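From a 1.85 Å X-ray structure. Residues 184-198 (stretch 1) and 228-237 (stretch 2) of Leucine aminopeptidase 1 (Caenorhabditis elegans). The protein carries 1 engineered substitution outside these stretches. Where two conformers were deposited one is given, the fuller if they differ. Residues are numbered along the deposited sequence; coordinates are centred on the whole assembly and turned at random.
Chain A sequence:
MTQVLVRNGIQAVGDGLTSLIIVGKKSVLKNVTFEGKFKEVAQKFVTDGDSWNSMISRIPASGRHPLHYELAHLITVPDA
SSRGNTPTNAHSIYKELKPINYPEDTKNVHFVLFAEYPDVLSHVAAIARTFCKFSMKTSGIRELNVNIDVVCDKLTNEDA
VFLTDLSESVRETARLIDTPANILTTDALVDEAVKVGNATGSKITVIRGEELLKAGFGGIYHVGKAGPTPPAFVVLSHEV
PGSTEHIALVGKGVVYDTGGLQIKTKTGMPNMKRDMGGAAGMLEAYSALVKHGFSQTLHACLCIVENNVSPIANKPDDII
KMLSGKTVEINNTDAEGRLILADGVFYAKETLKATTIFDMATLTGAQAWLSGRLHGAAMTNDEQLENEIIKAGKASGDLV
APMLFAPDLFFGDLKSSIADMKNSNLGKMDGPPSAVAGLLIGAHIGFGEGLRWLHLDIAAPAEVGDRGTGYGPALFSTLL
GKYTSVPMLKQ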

# COMPACT_ATOMS: atom_id res chain seq x y z
N LEU A 184 5.41 27.50 -18.62
CA LEU A 184 5.19 28.48 -17.54
C LEU A 184 6.11 28.18 -16.37
O LEU A 184 5.72 27.61 -15.34
N THR A 185 7.37 28.57 -16.54
CA THR A 185 8.37 28.47 -15.48
C THR A 185 8.20 29.61 -14.47
O THR A 185 7.38 30.51 -14.68
N THR A 186 9.02 29.63 -13.41
CA THR A 186 8.97 30.80 -12.51
C THR A 186 9.25 32.09 -13.28
O THR A 186 8.57 33.11 -13.08
N ASP A 187 10.27 32.04 -14.15
CA ASP A 187 10.61 33.21 -15.00
C ASP A 187 9.43 33.66 -15.84
O ASP A 187 9.15 34.87 -15.97
N ALA A 188 8.75 32.70 -16.47
CA ALA A 188 7.63 33.04 -17.34
C ALA A 188 6.47 33.63 -16.53
O ALA A 188 5.82 34.56 -16.98
N LEU A 189 6.21 33.08 -15.34
CA LEU A 189 5.14 33.66 -14.51
C LEU A 189 5.49 35.06 -13.95
O LEU A 189 4.62 35.95 -13.89
N VAL A 190 6.76 35.28 -13.58
CA VAL A 190 7.21 36.65 -13.28
C VAL A 190 6.90 37.57 -14.48
O VAL A 190 6.31 38.65 -14.31
N ASP A 191 7.24 37.13 -15.68
CA ASP A 191 7.01 37.96 -16.88
C ASP A 191 5.53 38.27 -17.09
O ASP A 191 5.17 39.41 -17.42
N GLU A 192 4.67 37.27 -16.89
CA GLU A 192 3.23 37.45 -16.95
C GLU A 192 2.73 38.48 -15.94
O GLU A 192 1.89 39.30 -16.26
N ALA A 193 3.24 38.43 -14.71
CA ALA A 193 2.80 39.36 -13.67
C ALA A 193 3.29 40.77 -14.02
O ALA A 193 2.56 41.78 -13.87
N VAL A 194 4.52 40.84 -14.50
CA VAL A 194 5.09 42.15 -14.89
C VAL A 194 4.31 42.80 -16.06
O VAL A 194 4.11 44.03 -16.07
N LYS A 195 3.84 41.99 -17.00
CA LYS A 195 2.97 42.51 -18.07
C LYS A 195 1.71 43.18 -17.52
O LYS A 195 1.36 44.27 -17.95
N VAL A 196 1.05 42.52 -16.58
CA VAL A 196 -0.12 43.10 -15.91
C VAL A 196 0.29 44.35 -15.10
O VAL A 196 -0.40 45.37 -15.13
N GLY A 197 1.43 44.26 -14.41
CA GLY A 197 2.02 45.42 -13.71
C GLY A 197 2.15 46.64 -14.62
O GLY A 197 1.79 47.76 -14.24
N ASN A 198 2.67 46.42 -15.83
CA ASN A 198 2.86 47.51 -16.78
C ASN A 198 1.51 48.05 -17.27
O ASN A 198 1.30 49.27 -17.28
N PRO A 228 14.41 24.62 -11.57
CA PRO A 228 15.26 24.83 -12.74
C PRO A 228 15.44 26.31 -13.08
O PRO A 228 16.40 26.67 -13.76
N THR A 229 14.51 27.16 -12.62
CA THR A 229 14.62 28.62 -12.76
C THR A 229 14.33 29.18 -11.37
O THR A 229 13.72 28.50 -10.55
N PRO A 230 14.87 30.37 -11.07
CA PRO A 230 14.89 30.77 -9.65
C PRO A 230 13.57 31.24 -9.04
O PRO A 230 12.63 31.63 -9.76
N PRO A 231 13.50 31.18 -7.70
CA PRO A 231 12.31 31.67 -7.02
C PRO A 231 12.19 33.20 -7.19
O PRO A 231 13.20 33.87 -7.43
N ALA A 232 10.98 33.74 -7.04
CA ALA A 232 10.76 35.19 -7.12
C ALA A 232 9.61 35.57 -6.24
O ALA A 232 8.69 34.78 -6.00
N PHE A 233 9.65 36.82 -5.78
CA PHE A 233 8.52 37.46 -5.16
C PHE A 233 8.22 38.73 -5.96
O PHE A 233 9.11 39.56 -6.18
N VAL A 234 6.99 38.84 -6.44
CA VAL A 234 6.59 39.98 -7.27
C VAL A 234 5.50 40.75 -6.57
O VAL A 234 4.49 40.15 -6.14
N VAL A 235 5.66 42.07 -6.46
CA VAL A 235 4.61 42.91 -5.88
C VAL A 235 4.16 43.89 -6.97
O VAL A 235 5.00 44.59 -7.54
N LEU A 236 2.85 43.94 -7.23
CA LEU A 236 2.27 45.04 -8.02
C LEU A 236 1.51 45.91 -7.04
O LEU A 236 0.60 45.41 -6.37
N SER A 237 1.85 47.19 -6.98
CA SER A 237 1.16 48.10 -6.05
C SER A 237 0.40 49.21 -6.77
O SER A 237 0.96 49.86 -7.68

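A helix that runs alongside a strand is often fastened by polar contacts at one end and held by small apolar side chains along the rest of its length, and these two stretches of leucine aminopeptidase 1 illustrate the arrangement well. The helix 186-198 and the strand 232-237 run nearly parallel, their directions differing by 13° and their axes approaching to 9.0 Å. The polar contacts gather where the helix begins and where the loop 228-231 leads into the strand.

The strongest of them belongs to Thr186. Its side chain, in the p rotamer, points toward the second stretch, and OG1 donates a short hydrogen bond of 2.6 Å to the backbone O of Pro230. The same Thr186 OG1 lies 2.7 Å from OG1 of Thr229, also a p rotamer pointing toward its partner, so the two hydroxyls meet at close range.

Two waters extend this network. Water 1 accepts from Thr186 N at 2.9 Å and lies 2.6 Å from Thr229 OG1, so a backbone NH in the first turn of the helix, where no preceding turn can supply an acceptor, is satisfied by solvent that also binds the facing loop. Water 2 donates to Asp187 OD1 at 2.8 Å and to Pro230 O at 2.9 Å, giving that carbonyl a second donor. Thr185 caps the helix itself: its OG1, carried on a p rotamer, accepts from Ala188 N at 3.1 Å, while its CB rests 3.7 Å from Thr229 OG1.

Asp187 shows how a side chain can leave sideways and still reach across. In the m rotamer, its carboxylate comes nearer the loop than its CA-to-CB bond would suggest, with OD2 3.6 Å from Thr229 CG2 and OD1 3.6 Å from Pro230 CD.

Beyond this point the contact becomes apolar. On the strand, Ala232, Val234 and Leu236 point toward the helix, whereas Phe233 between them points away, the alternation expected of an extended chain. Val190, a t rotamer, sets CG2 at 3.4 Å from Ala232 CB and at 4.0 Å from Val234 CG2, so one methyl serves two neighbours on the same strand face. Ala193, one helical turn later, points toward the strand and places CB 3.9 Å from CG1 of Val234, itself in t.

Leu236, in the m,t rotamer, closes the far end. Its CD1 lies 3.6 Å from Ala193 O and 4.2 Å from Val196 CG1, while CD2 lies 3.8 Å from Gly197 CA. Here the backbones come close, with the CA atoms of Gly197 and Leu236 5.7 Å apart. An ideal CB on Gly197 would fall 2.9 Å from Leu236 CD2, a clash; the bare glycine leaves the space that the leucine methyl occupies.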

# COMPACT_ATOMS: atom_id res chain seq x y z
CB LEU A 184 3.71 28.59 -17.13
CG LEU A 184 3.43 29.82 -16.24
CD1 LEU A 184 3.33 31.15 -17.07
CD2 LEU A 184 2.15 29.61 -15.44
CB THR A 185 9.78 28.60 -16.11
OG1 THR A 185 9.85 29.87 -16.78
CG2 THR A 185 10.04 27.45 -17.13
CB THR A 186 9.96 30.73 -11.32
OG1 THR A 186 11.30 30.65 -11.82
CG2 THR A 186 9.67 29.50 -10.42
CB ASP A 187 11.77 32.84 -15.94
CG ASP A 187 13.12 32.71 -15.20
OD1 ASP A 187 13.23 33.11 -14.03
OD2 ASP A 187 14.08 32.21 -15.83
CB ALA A 188 7.16 31.82 -18.09
CB LEU A 189 4.71 32.68 -13.38
CG LEU A 189 3.53 33.16 -12.49
CD1 LEU A 189 2.29 33.53 -13.34
CD2 LEU A 189 3.15 32.06 -11.45
CB VAL A 190 8.73 36.70 -12.94
CG1 VAL A 190 9.24 38.17 -12.90
CG2 VAL A 190 9.01 36.00 -11.60
CB ASP A 191 7.60 37.31 -18.13
CG ASP A 191 9.12 37.33 -18.14
OD1 ASP A 191 9.71 38.05 -17.33
OD2 ASP A 191 9.72 36.59 -18.93
CB GLU A 192 2.48 36.10 -16.78
CG GLU A 192 2.76 35.09 -17.92
CD GLU A 192 1.82 35.20 -19.11
OE1 GLU A 192 1.00 36.13 -19.17
OE2 GLU A 192 1.90 34.32 -20.01
CB ALA A 193 3.40 38.94 -12.31
CB VAL A 194 6.61 42.06 -15.16
CG1 VAL A 194 7.15 43.40 -15.77
CG2 VAL A 194 7.35 41.74 -13.86
CB LYS A 195 2.58 41.38 -19.03
CG LYS A 195 3.67 41.03 -19.99
CD LYS A 195 3.20 39.94 -20.98
CE LYS A 195 2.33 40.56 -22.07
NZ LYS A 195 1.81 39.54 -23.03
CB VAL A 196 -0.84 42.06 -14.99
CG1 VAL A 196 -1.90 42.74 -14.10
CG2 VAL A 196 -1.44 40.91 -15.82
CB ASN A 198 3.75 47.08 -17.96
CG ASN A 198 5.24 47.34 -17.70
OD1 ASN A 198 5.74 48.44 -17.94
ND2 ASN A 198 5.96 46.32 -17.24
CB PRO A 228 14.50 24.09 -13.85
CG PRO A 228 13.08 24.15 -13.47
CD PRO A 228 13.11 24.05 -11.93
CB THR A 229 13.61 29.17 -13.80
OG1 THR A 229 12.29 28.75 -13.44
CG2 THR A 229 13.93 28.63 -15.25
CB PRO A 230 15.93 31.89 -9.62
CG PRO A 230 16.01 32.40 -10.98
CD PRO A 230 15.59 31.32 -11.93
CB PRO A 231 12.58 31.29 -5.52
CG PRO A 231 14.10 31.23 -5.42
CD PRO A 231 14.51 30.64 -6.76
CB ALA A 232 10.48 35.64 -8.57
CB PHE A 233 8.91 37.83 -3.73
CG PHE A 233 7.81 38.48 -2.93
CD1 PHE A 233 6.63 37.79 -2.62
CD2 PHE A 233 7.97 39.76 -2.43
CE1 PHE A 233 5.64 38.35 -1.82
CE2 PHE A 233 6.99 40.35 -1.63
CZ PHE A 233 5.81 39.65 -1.33
CB VAL A 234 6.06 39.50 -8.64
CG1 VAL A 234 5.50 40.68 -9.48
CG2 VAL A 234 7.18 38.75 -9.40
CB VAL A 235 5.15 43.72 -4.67
CG1 VAL A 235 4.01 44.54 -4.02
CG2 VAL A 235 5.78 42.78 -3.64
CB LEU A 236 1.30 44.50 -9.07
CG LEU A 236 1.84 43.31 -9.89
CD1 LEU A 236 0.78 42.89 -10.91
CD2 LEU A 236 3.19 43.67 -10.56
CB SER A 237 2.16 48.71 -5.07
OG SER A 237 2.72 47.69 -4.23
O HOH W 1 10.28 27.09 -12.99
O HOH W 2 12.24 33.94 -11.55